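Local coordinates for protein ATP-dependent DNA ligase (Mycobacterium tuberculosis, PDB 6NHX) that binds ATP as the ligase part of mycobacterial DNA ligase D, which with Ku repairs DNA double-strand breaks by non-homologous end joining, at residues L8-A13 with R49-R54; D33-L38 with P90-M95; V75-E80 with F106-L111; T122-R127 with I166-D171. The protein carries 1 engineered substitution. All blocks are in the same frame, centred on the assembly; numbering follows the deposited sequence.

Interaction 1 of 4, residues L8-A13 with R49-R54; sequences LAPMLA and RSRSGR. With ATP (adenosine-5'-triphosphate), chain B.
R51 reaches past P10 to L12 and on to ATP, and with 77 Å² covered it contributes more area than any other residue of the contact. Its CG lies anti to the backbone N (chi1 -175°), and a bend at chi2 follows. Within the contact, the R51 and L12 side chains cross at about a right angle: L12 CD1 comes within 3.3 Å of R51 NH2, while L12 CD2 sits over one face of the guanidinium, offset to its rim. The edge of the same group is turned to the gamma phosphate. R51 NH1 donates to ATP O3G over 2.8 Å, nearly straight at 168°, and R51 NH2 donates to ATP O2G, also over 2.8 Å.

L8 and R49 form the second focus. R49 grips L8 O side-on: its NE donates over 2.9 Å in the carbonyl plane, on a lone pair, whereas its NH2 donates over 3.1 Å from above that plane. Water 1 donates to both L8 O and S50 O, so three donors converge on the L8 carbonyl. S50 to G53 form a type I turn, whose G53 O lies over one face of the R49 guanidinium.

Between the two foci, P10 CD rests 3.8 Å from R51 O. The contact flanks strand 35-42: L8 packs on L38, P10 and L12 on R36, and R49 pairs with L38, while L12 also joins strand 179-180 through its backbone.

Interaction 2 of 4, residues D33-L38 with P90-M95; sequences DGYRLL and PSFSQM
Y35 presents one ring face to M95 and the CE1 corner of that ring to F92. M95 CG is the atom over the face, 3.9 Å from the ring centroid and 25° off its normal, a CH-pi contact displaced to the CD2-CE2 side. The bend at chi2 of M95 places SD for a second approach, an oblique Met-aromatic contact 4.5 Å from the same centroid. The F92 ring stands almost perpendicular to that of Y35, with planes at 88°, and the closest atoms are Y35 CE1 and F92 CE2 at 3.6 Å.

D33 and G34 occupy the Asp-Gly positions of the KxDG signature of covalent nucleotidyltransferases, whose lysine is not present in this chain; D33 probably binds manganese, as in a nearly identical protein. The D33 side chain crosses that of F92 at about a right angle, carboxylate and ring planes 80° apart, and its OD2 lies 3.7 Å from F92 CB. D33 OD1 is taken by a salt bridge to R293.

Water links the polar atoms. Water 3 donates to D33 OD2 over 2.6 Å and accepts from F92 N, at the first turn of helix 92-96; water 4 accepts from D33 N and donates to P90 O. S91 N-caps the helix, its OG accepting from Q94 N over 3.0 Å.

Interaction 3 of 4, residues V75-E80 with F106-L111; sequences VVLDGE and FWAFDL. With ATP (adenosine-5'-triphosphate), chain B.
F109 lies between G79 and the adenine of ATP. G79 CA sits over the centre of one ring face, 3.5 Å from the centroid, in a CH-pi contact, and adenine N1 lies over the centre of the opposite face. The nearest ring-to-base atoms are F109 CE2 and ATP C6, at 3.3 Å. E80 OE1, buried without a polar partner in the model, meets the F109 ring at its edge, in plane, and approaches ATP N9 to 3.6 Å.

The next shell is the backbone of two antiparallel strands. F109 N and D110 N both donate to D78 O, over 2.8 Å and 3.0 Å, which defines a classic beta bulge; D78 N returns a bond to D110 O, and E80 pairs with W107 in both directions. At the bulge the register shifts, and F109 CG takes the crowded position between its backbone N and carbonyl carbon (chi1 49°). Having no side chain, G79 lets its CA come within 3.1 Å of W107 O.

Farther out, L77 CD2 meets L111 CD1 at 3.7 Å, and helix 124-136 packs on both leucines. The segments carry ligase motifs III (DGE) and IIIa. D78 OD2, bonded to Y174 OH, is 5.0 Å from D110 OD2; R36 and R127, bridging to D78 and D110 respectively, probably offset the repulsion between the like charges. On this side the base is probably held largely by van der Waals contact with the F109 face.

Interaction 4 of 4, residues T122-R127 with I166-D171; sequences TRYQDR and IAKRRD. With ATP (adenosine-5'-triphosphate), chain B.
Two hydrogen bonds join Q125 to R170. In the first, Q125 N donates to R170 O over 3.0 Å. The second joins the side chains: R170 NH1 donates a hydrogen bond to Q125 OE1 over 3.0 Å at 147°, from above the amide plane, with amide and guanidinium planes turned 72° from each other. R170 has a further partner, A23 O, which accepts from its NE.

Packing centres on Y124. The Y124 and K168 side chains cross at about a right angle, and K168 CB lies over one face of the ring, offset to the rim, in a CH-pi contact 4.1 Å from the centroid. Y124 CE1 meets K168 CD at 3.5 Å. At the other end of Y124, CB touches R169 O at 3.4 Å, and R123 CG lies 3.5 Å from D171 O.

The contact sets the first turn of helix 124-136, with R123 at its N-cap position, against the end of strand 164-169, which holds most of ligase motif IV (EGVIAK). The closing lysine of the motif, K168, is extended beyond CG and donates from NZ to ATP N1 over 2.9 Å, while I166 CG1 packs on the adenine.

Charge pairing follows. E29 OE1 receives both the K168 ammonium, as a salt bridge, and a hydrogen bond from Y124 OH. R169 grips the D171 carboxylate side-on, NE to OD2 and NH2 to OD1.

Interaction 3 is the buried member, a strand pair held by backbone bonds and apolar side chains; interactions 1, 2 and 4 are only partly buried and rely more on water, guanidinium groups or helix starts. Interactions 1, 2 and 3 reach the same antiparallel sheet: strand 35-42 lies between strands 45-50 and 74-82, and R36 of interaction 2 bonds to M11 O of interaction 1 and bridges to D78 of interaction 3. Interactions 1 and 4 both reach the mixed sheet, so interaction 1 touches both sheets; interaction 4 joins interaction 3 through the D110-R127 salt bridge. Around ATP, interaction 1 grips the gamma phosphate, whereas interactions 3 and 4 hold the adenine.

Interaction 1 of 4, residues L8-A13 with R49-R54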
# COMPACT_ATOMS: atom_id res chain seq x y z
N LEU A 8 10.04 -16.50 7.50
CA LEU A 8 8.66 -16.17 7.18
C LEU A 8 8.57 -15.07 6.13
O LEU A 8 9.32 -14.09 6.18
CB LEU A 8 7.96 -15.67 8.44
CG LEU A 8 7.28 -16.67 9.35
CD1 LEU A 8 6.41 -15.90 10.34
CD2 LEU A 8 6.45 -17.65 8.54
N ALA A 9 7.64 -15.24 5.20
CA ALA A 9 7.26 -14.23 4.22
C ALA A 9 5.74 -14.09 4.22
O ALA A 9 5.03 -15.06 4.50
CB ALA A 9 7.74 -14.62 2.81
N PRO A 10 5.23 -12.91 3.92
CA PRO A 10 3.78 -12.69 4.02
C PRO A 10 3.00 -13.44 2.95
O PRO A 10 3.47 -13.65 1.83
CB PRO A 10 3.63 -11.17 3.83
CG PRO A 10 5.01 -10.60 3.98
CD PRO A 10 5.96 -11.68 3.56
N MET A 11 1.80 -13.85 3.34
CA MET A 11 0.80 -14.35 2.42
C MET A 11 0.24 -13.19 1.60
O MET A 11 0.15 -12.06 2.07
CB MET A 11 -0.32 -14.99 3.25
CG MET A 11 -1.40 -15.69 2.44
SD MET A 11 -2.51 -16.57 3.56
CE MET A 11 -3.73 -17.17 2.38
N LEU A 12 -0.15 -13.47 0.36
CA LEU A 12 -0.57 -12.44 -0.58
C LEU A 12 -1.97 -12.74 -1.11
O LEU A 12 -2.41 -13.89 -1.13
CB LEU A 12 0.44 -12.31 -1.72
CG LEU A 12 1.86 -11.95 -1.27
CD1 LEU A 12 2.82 -12.07 -2.45
CD2 LEU A 12 1.91 -10.54 -0.67
N ALA A 13 -2.65 -11.67 -1.55
CA ALA A 13 -4.03 -11.73 -2.02
C ALA A 13 -4.09 -11.70 -3.54
O ALA A 13 -3.21 -11.18 -4.21
CB ALA A 13 -4.85 -10.55 -1.48
N ARG A 49 10.22 -7.83 9.77
CA ARG A 49 10.56 -8.35 8.45
C ARG A 49 9.68 -7.69 7.41
O ARG A 49 8.46 -7.60 7.60
CB ARG A 49 10.38 -9.87 8.40
CG ARG A 49 11.48 -10.63 9.10
CD ARG A 49 11.14 -12.11 9.22
NE ARG A 49 11.24 -12.79 7.93
CZ ARG A 49 12.38 -13.20 7.38
NH1 ARG A 49 13.52 -13.02 8.03
NH2 ARG A 49 12.37 -13.80 6.20
N SER A 50 10.29 -7.23 6.33
CA SER A 50 9.54 -6.61 5.25
C SER A 50 8.98 -7.69 4.33
O SER A 50 9.23 -8.89 4.50
CB SER A 50 10.43 -5.65 4.46
OG SER A 50 11.48 -6.35 3.82
N ARG A 51 8.23 -7.26 3.32
CA ARG A 51 7.66 -8.21 2.37
C ARG A 51 8.75 -8.99 1.64
O ARG A 51 8.55 -10.16 1.29
CB ARG A 51 6.75 -7.48 1.39
CG ARG A 51 6.01 -8.39 0.43
CD ARG A 51 6.46 -8.07 -0.96
NE ARG A 51 5.71 -8.76 -2.00
CZ ARG A 51 4.50 -8.41 -2.42
NH1 ARG A 51 3.86 -7.39 -1.88
NH2 ARG A 51 3.94 -9.09 -3.41
N SER A 52 9.92 -8.38 1.43
CA SER A 52 11.04 -9.02 0.76
C SER A 52 11.88 -9.88 1.69
O SER A 52 12.97 -10.30 1.30
CB SER A 52 11.94 -7.97 0.11
OG SER A 52 12.74 -7.33 1.08
N GLY A 53 11.41 -10.15 2.91
CA GLY A 53 12.18 -10.90 3.87
C GLY A 53 13.33 -10.14 4.50
O GLY A 53 14.02 -10.70 5.36
N ARG A 54 13.57 -8.90 4.09
CA ARG A 54 14.67 -8.14 4.65
C ARG A 54 14.39 -7.80 6.12
O ARG A 54 13.25 -7.58 6.53
CB ARG A 54 14.89 -6.86 3.84
CG ARG A 54 16.26 -6.24 4.01
PG ATP B . 0.89 -6.94 -3.98
O1G ATP B . -0.41 -7.70 -3.77
O2G ATP B . 1.94 -7.67 -4.78
O3G ATP B . 1.43 -6.36 -2.68
PB ATP B . 0.31 -4.13 -4.58
O1B ATP B . 0.03 -3.37 -5.85
O2B ATP B . 1.38 -3.66 -3.61
O3B ATP B . 0.53 -5.68 -4.94
PA ATP B . -2.51 -3.77 -4.02
O1A ATP B . -2.97 -4.37 -5.31
O2A ATP B . -2.52 -2.29 -3.72
O3A ATP B . -1.04 -4.31 -3.74
O5' ATP B . -3.16 -4.61 -2.80
C5' ATP B . -3.12 -4.10 -1.47
C4' ATP B . -1.78 -4.42 -0.79
O4' ATP B . -1.92 -4.08 0.59
C3' ATP B . -1.41 -5.89 -0.84
O3' ATP B . -0.00 -6.01 -0.69
C2' ATP B . -2.06 -6.39 0.42
O2' ATP B . -1.48 -7.61 0.89
C1' ATP B . -1.83 -5.24 1.40
N9 ATP B . -2.92 -5.11 2.38
C8 ATP B . -3.54 -3.96 2.75
N7 ATP B . -4.47 -4.20 3.71
C5 ATP B . -4.43 -5.52 3.96
C6 ATP B . -5.16 -6.42 4.84
N6 ATP B . -6.15 -5.96 5.62
N1 ATP B . -4.84 -7.72 4.81
C2 ATP B . -3.87 -8.21 4.02
N3 ATP B . -3.17 -7.44 3.18
C4 ATP B . -3.42 -6.12 3.10
O HOH W 1 9.30 -11.82 4.60

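Interaction 2 of 4, residues D33-L38 with P90-M95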
# COMPACT_ATOMS: atom_id res chain seq x y z
N ASP A 33 -3.41 1.07 2.83
CA ASP A 33 -2.20 1.42 2.09
C ASP A 33 -1.05 1.68 3.06
O ASP A 33 -1.16 2.54 3.94
CB ASP A 33 -2.42 2.66 1.21
CG ASP A 33 -2.93 2.31 -0.18
OD1 ASP A 33 -3.43 1.18 -0.37
OD2 ASP A 33 -2.83 3.16 -1.10
N GLY A 34 0.04 0.95 2.91
CA GLY A 34 1.20 1.11 3.77
C GLY A 34 2.28 0.14 3.35
O GLY A 34 2.33 -0.25 2.18
N TYR A 35 3.13 -0.26 4.29
CA TYR A 35 4.15 -1.26 4.03
C TYR A 35 3.84 -2.50 4.86
O TYR A 35 3.58 -2.39 6.07
CB TYR A 35 5.55 -0.76 4.38
CG TYR A 35 6.14 0.29 3.48
CD1 TYR A 35 5.90 0.31 2.11
CD2 TYR A 35 6.98 1.25 4.00
CE1 TYR A 35 6.46 1.29 1.31
CE2 TYR A 35 7.54 2.22 3.22
CZ TYR A 35 7.28 2.25 1.87
OH TYR A 35 7.87 3.24 1.12
N ARG A 36 3.87 -3.66 4.23
CA ARG A 36 3.60 -4.92 4.91
C ARG A 36 4.74 -5.27 5.85
O ARG A 36 5.91 -5.22 5.47
CB ARG A 36 3.45 -6.02 3.86
CG ARG A 36 2.99 -7.34 4.43
CD ARG A 36 1.51 -7.31 4.74
NE ARG A 36 0.99 -8.64 5.06
CZ ARG A 36 0.57 -9.52 4.16
NH1 ARG A 36 0.60 -9.22 2.87
NH2 ARG A 36 0.12 -10.70 4.55
N LEU A 37 4.40 -5.66 7.08
CA LEU A 37 5.40 -6.06 8.05
C LEU A 37 4.98 -7.33 8.77
O LEU A 37 3.81 -7.48 9.15
CB LEU A 37 5.63 -4.99 9.12
CG LEU A 37 6.37 -3.73 8.67
CD1 LEU A 37 6.58 -2.81 9.86
CD2 LEU A 37 7.70 -4.05 7.99
N LEU A 38 5.93 -8.23 8.96
CA LEU A 38 5.81 -9.30 9.94
C LEU A 38 6.55 -8.84 11.19
O LEU A 38 7.67 -8.32 11.11
CB LEU A 38 6.41 -10.61 9.42
CG LEU A 38 5.70 -11.19 8.18
CD1 LEU A 38 6.41 -12.45 7.72
CD2 LEU A 38 4.23 -11.49 8.45
N PRO A 90 -4.98 5.55 6.25
CA PRO A 90 -3.62 5.24 5.80
C PRO A 90 -3.35 5.80 4.41
O PRO A 90 -4.19 5.71 3.51
CB PRO A 90 -3.59 3.71 5.80
CG PRO A 90 -4.55 3.34 6.90
CD PRO A 90 -5.67 4.36 6.79
N SER A 91 -2.19 6.42 4.25
CA SER A 91 -1.78 7.04 2.99
C SER A 91 -0.45 6.45 2.55
O SER A 91 0.55 6.55 3.27
CB SER A 91 -1.61 8.55 3.16
OG SER A 91 -0.90 9.11 2.06
N PHE A 92 -0.43 5.86 1.36
CA PHE A 92 0.82 5.29 0.88
C PHE A 92 1.84 6.39 0.61
O PHE A 92 3.01 6.23 0.97
CB PHE A 92 0.55 4.49 -0.39
CG PHE A 92 1.75 3.80 -0.93
CD1 PHE A 92 2.18 4.05 -2.22
CD2 PHE A 92 2.45 2.91 -0.14
CE1 PHE A 92 3.30 3.41 -2.72
CE2 PHE A 92 3.58 2.27 -0.64
CZ PHE A 92 4.00 2.52 -1.92
N SER A 93 1.42 7.50 -0.00
CA SER A 93 2.37 8.56 -0.32
C SER A 93 2.92 9.19 0.95
O SER A 93 4.10 9.56 1.00
CB SER A 93 1.76 9.61 -1.25
OG SER A 93 0.68 10.29 -0.65
N GLN A 94 2.10 9.32 2.00
CA GLN A 94 2.65 9.87 3.24
C GLN A 94 3.61 8.90 3.91
O GLN A 94 4.59 9.34 4.53
CB GLN A 94 1.54 10.33 4.19
CG GLN A 94 0.74 11.47 3.58
CD GLN A 94 -0.13 12.21 4.56
OE1 GLN A 94 0.20 12.31 5.75
NE2 GLN A 94 -1.25 12.74 4.08
N MET A 95 3.36 7.60 3.80
CA MET A 95 4.33 6.62 4.26
C MET A 95 5.63 6.72 3.46
O MET A 95 6.72 6.80 4.03
CB MET A 95 3.74 5.22 4.18
CG MET A 95 4.77 4.12 4.37
SD MET A 95 5.56 4.17 5.98
CE MET A 95 4.23 3.66 7.04
O HOH W 2 0.43 4.40 5.16
O HOH W 3 -2.77 5.66 -0.28
O HOH W 4 -5.27 3.44 2.57

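Interaction 3 of 4, residues V75-E80 with F106-L111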
# COMPACT_ATOMS: atom_id res chain seq x y z
N VAL A 75 4.92 -13.33 20.47
CA VAL A 75 3.96 -13.37 19.37
C VAL A 75 4.63 -13.05 18.04
O VAL A 75 5.65 -12.36 17.98
CB VAL A 75 2.74 -12.45 19.58
CG1 VAL A 75 1.94 -12.86 20.80
CG2 VAL A 75 3.18 -10.99 19.66
N VAL A 76 4.03 -13.55 16.97
CA VAL A 76 4.32 -13.11 15.62
C VAL A 76 3.03 -12.59 15.02
O VAL A 76 2.02 -13.30 14.99
CB VAL A 76 4.91 -14.24 14.77
CG1 VAL A 76 5.05 -13.79 13.32
CG2 VAL A 76 6.25 -14.69 15.32
N LEU A 77 3.06 -11.33 14.59
CA LEU A 77 1.91 -10.67 13.99
C LEU A 77 2.20 -10.36 12.54
O LEU A 77 3.35 -10.23 12.12
CB LEU A 77 1.62 -9.35 14.71
CG LEU A 77 1.43 -9.52 16.22
CD1 LEU A 77 1.86 -8.25 16.93
CD2 LEU A 77 -0.01 -9.85 16.51
N ASP A 78 1.13 -10.27 11.77
CA ASP A 78 1.15 -9.81 10.39
C ASP A 78 0.28 -8.56 10.32
O ASP A 78 -0.78 -8.50 10.94
CB ASP A 78 0.56 -10.90 9.50
CG ASP A 78 0.68 -10.61 8.01
OD1 ASP A 78 1.33 -9.63 7.59
OD2 ASP A 78 0.10 -11.41 7.24
N GLY A 79 0.73 -7.56 9.58
CA GLY A 79 -0.07 -6.36 9.45
C GLY A 79 0.61 -5.35 8.55
O GLY A 79 1.52 -5.68 7.79
N GLU A 80 0.16 -4.10 8.68
CA GLU A 80 0.62 -3.02 7.82
C GLU A 80 1.17 -1.89 8.68
O GLU A 80 0.51 -1.47 9.64
CB GLU A 80 -0.55 -2.47 6.98
CG GLU A 80 -0.13 -1.74 5.72
CD GLU A 80 -0.07 -2.65 4.52
OE1 GLU A 80 -0.38 -3.85 4.66
OE2 GLU A 80 0.27 -2.18 3.42
N PHE A 106 1.40 0.48 13.53
CA PHE A 106 1.28 -0.87 13.01
C PHE A 106 -0.16 -1.33 13.22
O PHE A 106 -0.66 -1.33 14.35
CB PHE A 106 2.26 -1.81 13.70
CG PHE A 106 2.13 -3.25 13.26
CD1 PHE A 106 2.45 -3.64 11.96
CD2 PHE A 106 1.67 -4.21 14.14
CE1 PHE A 106 2.33 -4.96 11.57
CE2 PHE A 106 1.54 -5.54 13.74
CZ PHE A 106 1.87 -5.91 12.48
N TRP A 107 -0.84 -1.66 12.12
CA TRP A 107 -2.20 -2.20 12.18
C TRP A 107 -2.10 -3.69 11.91
O TRP A 107 -1.82 -4.11 10.78
CB TRP A 107 -3.12 -1.51 11.17
CG TRP A 107 -3.50 -0.09 11.57
CD1 TRP A 107 -2.96 0.64 12.59
CD2 TRP A 107 -4.49 0.76 10.96
NE1 TRP A 107 -3.56 1.89 12.66
CE2 TRP A 107 -4.50 1.97 11.66
CE3 TRP A 107 -5.36 0.60 9.88
CZ2 TRP A 107 -5.35 3.02 11.33
CZ3 TRP A 107 -6.22 1.65 9.56
CH2 TRP A 107 -6.19 2.85 10.27
N ALA A 108 -2.36 -4.48 12.94
CA ALA A 108 -2.23 -5.93 12.84
C ALA A 108 -3.50 -6.53 12.26
O ALA A 108 -4.62 -6.14 12.62
CB ALA A 108 -2.00 -6.52 14.23
N PHE A 109 -3.32 -7.52 11.39
CA PHE A 109 -4.46 -8.26 10.84
C PHE A 109 -4.29 -9.77 10.84
O PHE A 109 -5.22 -10.48 10.43
CB PHE A 109 -4.91 -7.74 9.46
CG PHE A 109 -3.81 -7.55 8.45
CD1 PHE A 109 -3.06 -8.64 7.98
CD2 PHE A 109 -3.57 -6.28 7.89
CE1 PHE A 109 -2.06 -8.46 7.02
CE2 PHE A 109 -2.57 -6.10 6.93
CZ PHE A 109 -1.82 -7.19 6.50
N ASP A 110 -3.17 -10.29 11.33
CA ASP A 110 -3.08 -11.73 11.52
C ASP A 110 -2.17 -12.02 12.71
O ASP A 110 -1.36 -11.18 13.13
CB ASP A 110 -2.65 -12.50 10.27
CG ASP A 110 -3.45 -13.77 10.07
OD1 ASP A 110 -3.78 -14.42 11.09
OD2 ASP A 110 -3.77 -14.11 8.90
N LEU A 111 -2.33 -13.23 13.25
CA LEU A 111 -1.55 -13.72 14.37
C LEU A 111 -1.04 -15.09 13.95
O LEU A 111 -1.84 -15.99 13.65
CB LEU A 111 -2.44 -13.85 15.61
CG LEU A 111 -1.77 -14.39 16.87
CD1 LEU A 111 -0.70 -13.42 17.38
CD2 LEU A 111 -2.81 -14.63 17.96
PG ATP B . 0.89 -6.94 -3.98
O1G ATP B . -0.41 -7.70 -3.77
O2G ATP B . 1.94 -7.67 -4.78
O3G ATP B . 1.43 -6.36 -2.68
PB ATP B . 0.31 -4.13 -4.58
O1B ATP B . 0.03 -3.37 -5.85
O2B ATP B . 1.38 -3.66 -3.61
O3B ATP B . 0.53 -5.68 -4.94
PA ATP B . -2.51 -3.77 -4.02
O1A ATP B . -2.97 -4.37 -5.31
O2A ATP B . -2.52 -2.29 -3.72
O3A ATP B . -1.04 -4.31 -3.74
O5' ATP B . -3.16 -4.61 -2.80
C5' ATP B . -3.12 -4.10 -1.47
C4' ATP B . -1.78 -4.42 -0.79
O4' ATP B . -1.92 -4.08 0.59
C3' ATP B . -1.41 -5.89 -0.84
O3' ATP B . -0.00 -6.01 -0.69
C2' ATP B . -2.06 -6.39 0.42
O2' ATP B . -1.48 -7.61 0.89
C1' ATP B . -1.83 -5.24 1.40
N9 ATP B . -2.92 -5.11 2.38
C8 ATP B . -3.54 -3.96 2.75
N7 ATP B . -4.47 -4.20 3.71
C5 ATP B . -4.43 -5.52 3.96
C6 ATP B . -5.16 -6.42 4.84
N6 ATP B . -6.15 -5.96 5.62
N1 ATP B . -4.84 -7.72 4.81
C2 ATP B . -3.87 -8.21 4.02
N3 ATP B . -3.17 -7.44 3.18
C4 ATP B . -3.42 -6.12 3.10

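Interaction 4 of 4, residues T122-R127 with I166-D171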
# COMPACT_ATOMS: atom_id res chain seq x y z
N THR A 122 -4.03 -23.10 11.64
CA THR A 122 -5.27 -22.74 12.30
C THR A 122 -6.10 -21.88 11.34
O THR A 122 -5.56 -21.03 10.63
CB THR A 122 -4.95 -21.98 13.58
OG1 THR A 122 -4.25 -22.87 14.46
CG2 THR A 122 -6.21 -21.47 14.25
N ARG A 123 -7.41 -22.11 11.31
CA ARG A 123 -8.27 -21.40 10.36
C ARG A 123 -8.30 -19.91 10.70
O ARG A 123 -8.26 -19.51 11.87
CB ARG A 123 -9.69 -21.93 10.45
CG ARG A 123 -9.86 -23.36 9.96
CD ARG A 123 -11.15 -23.95 10.50
NE ARG A 123 -11.22 -25.39 10.30
CZ ARG A 123 -10.80 -26.30 11.18
NH1 ARG A 123 -10.27 -25.92 12.33
NH2 ARG A 123 -10.90 -27.58 10.90
N TYR A 124 -8.42 -19.09 9.64
CA TYR A 124 -8.43 -17.64 9.80
C TYR A 124 -9.40 -17.21 10.89
O TYR A 124 -9.08 -16.35 11.71
CB TYR A 124 -8.80 -16.99 8.46
CG TYR A 124 -9.07 -15.51 8.57
CD1 TYR A 124 -8.05 -14.57 8.38
CD2 TYR A 124 -10.34 -15.03 8.87
CE1 TYR A 124 -8.28 -13.22 8.50
CE2 TYR A 124 -10.59 -13.67 9.00
CZ TYR A 124 -9.56 -12.77 8.80
OH TYR A 124 -9.82 -11.42 8.93
N GLN A 125 -10.61 -17.77 10.88
CA GLN A 125 -11.63 -17.34 11.83
C GLN A 125 -11.13 -17.49 13.26
O GLN A 125 -11.39 -16.63 14.12
CB GLN A 125 -12.89 -18.18 11.61
CG GLN A 125 -14.01 -17.92 12.61
CD GLN A 125 -15.36 -18.32 12.05
OE1 GLN A 125 -15.76 -17.86 10.99
NE2 GLN A 125 -16.05 -19.20 12.76
N ASP A 126 -10.38 -18.55 13.53
CA ASP A 126 -9.87 -18.81 14.87
C ASP A 126 -8.63 -17.97 15.18
O ASP A 126 -8.47 -17.50 16.31
CB ASP A 126 -9.56 -20.30 15.04
CG ASP A 126 -10.77 -21.17 14.80
OD1 ASP A 126 -11.85 -20.80 15.29
OD2 ASP A 126 -10.64 -22.23 14.14
N ARG A 127 -7.74 -17.77 14.20
CA ARG A 127 -6.62 -16.86 14.42
C ARG A 127 -7.12 -15.46 14.76
O ARG A 127 -6.55 -14.79 15.63
CB ARG A 127 -5.71 -16.80 13.19
CG ARG A 127 -5.18 -18.15 12.70
CD ARG A 127 -3.98 -17.96 11.76
NE ARG A 127 -4.27 -17.09 10.61
CZ ARG A 127 -4.78 -17.48 9.45
NH1 ARG A 127 -5.10 -18.74 9.24
NH2 ARG A 127 -4.97 -16.58 8.49
N ILE A 166 -10.05 -6.44 1.56
CA ILE A 166 -9.47 -7.77 1.41
C ILE A 166 -10.48 -8.74 2.00
O ILE A 166 -10.78 -8.68 3.20
CB ILE A 166 -8.12 -7.95 2.12
CG1 ILE A 166 -7.24 -6.70 1.98
CG2 ILE A 166 -7.44 -9.25 1.63
CD1 ILE A 166 -6.62 -6.57 0.63
N ALA A 167 -10.97 -9.67 1.18
CA ALA A 167 -11.78 -10.76 1.68
C ALA A 167 -10.88 -11.95 1.98
O ALA A 167 -10.00 -12.28 1.19
CB ALA A 167 -12.81 -11.18 0.63
N LYS A 168 -11.09 -12.59 3.13
CA LYS A 168 -10.30 -13.73 3.52
C LYS A 168 -11.23 -14.87 3.93
O LYS A 168 -12.16 -14.66 4.71
CB LYS A 168 -9.34 -13.35 4.66
CG LYS A 168 -8.39 -12.24 4.25
CD LYS A 168 -7.55 -11.73 5.42
CE LYS A 168 -6.62 -10.61 5.00
NZ LYS A 168 -5.88 -10.06 6.18
N ARG A 169 -11.00 -16.05 3.36
CA ARG A 169 -11.87 -17.17 3.67
C ARG A 169 -11.78 -17.53 5.15
O ARG A 169 -10.69 -17.64 5.72
CB ARG A 169 -11.46 -18.38 2.83
CG ARG A 169 -12.08 -18.42 1.46
CD ARG A 169 -11.97 -19.81 0.82
NE ARG A 169 -12.82 -20.77 1.52
CZ ARG A 169 -14.06 -21.08 1.16
NH1 ARG A 169 -14.60 -20.52 0.08
NH2 ARG A 169 -14.76 -21.95 1.87
N ARG A 170 -12.94 -17.71 5.78
CA ARG A 170 -12.96 -17.98 7.21
C ARG A 170 -12.24 -19.29 7.56
O ARG A 170 -11.68 -19.41 8.65
CB ARG A 170 -14.40 -17.99 7.72
CG ARG A 170 -15.03 -16.60 7.69
CD ARG A 170 -16.48 -16.61 8.11
NE ARG A 170 -17.01 -15.25 8.26
CZ ARG A 170 -16.78 -14.47 9.31
NH1 ARG A 170 -16.03 -14.90 10.31
NH2 ARG A 170 -17.29 -13.24 9.35
N ASP A 171 -12.26 -20.26 6.65
CA ASP A 171 -11.65 -21.56 6.90
C ASP A 171 -10.19 -21.66 6.46
O ASP A 171 -9.63 -22.76 6.49
CB ASP A 171 -12.48 -22.67 6.22
CG ASP A 171 -12.50 -22.56 4.70
OD1 ASP A 171 -13.29 -23.29 4.06
OD2 ASP A 171 -11.74 -21.76 4.13
PG ATP B . 0.89 -6.94 -3.98
O1G ATP B . -0.41 -7.70 -3.77
O2G ATP B . 1.94 -7.67 -4.78
O3G ATP B . 1.43 -6.36 -2.68
PB ATP B . 0.31 -4.13 -4.58
O1B ATP B . 0.03 -3.37 -5.85
O2B ATP B . 1.38 -3.66 -3.61
O3B ATP B . 0.53 -5.68 -4.94
PA ATP B . -2.51 -3.77 -4.02
O1A ATP B . -2.97 -4.37 -5.31
O2A ATP B . -2.52 -2.29 -3.72
O3A ATP B . -1.04 -4.31 -3.74
O5' ATP B . -3.16 -4.61 -2.80
C5' ATP B . -3.12 -4.10 -1.47
C4' ATP B . -1.78 -4.42 -0.79
O4' ATP B . -1.92 -4.08 0.59
C3' ATP B . -1.41 -5.89 -0.84
O3' ATP B . -0.00 -6.01 -0.69
C2' ATP B . -2.06 -6.39 0.42
O2' ATP B . -1.48 -7.61 0.89
C1' ATP B . -1.83 -5.24 1.40
N9 ATP B . -2.92 -5.11 2.38
C8 ATP B . -3.54 -3.96 2.75
N7 ATP B . -4.47 -4.20 3.71
C5 ATP B . -4.43 -5.52 3.96
C6 ATP B . -5.16 -6.42 4.84
N6 ATP B . -6.15 -5.96 5.62
N1 ATP B . -4.84 -7.72 4.81
C2 ATP B . -3.87 -8.21 4.02
N3 ATP B . -3.17 -7.44 3.18
C4 ATP B . -3.42 -6.12 3.10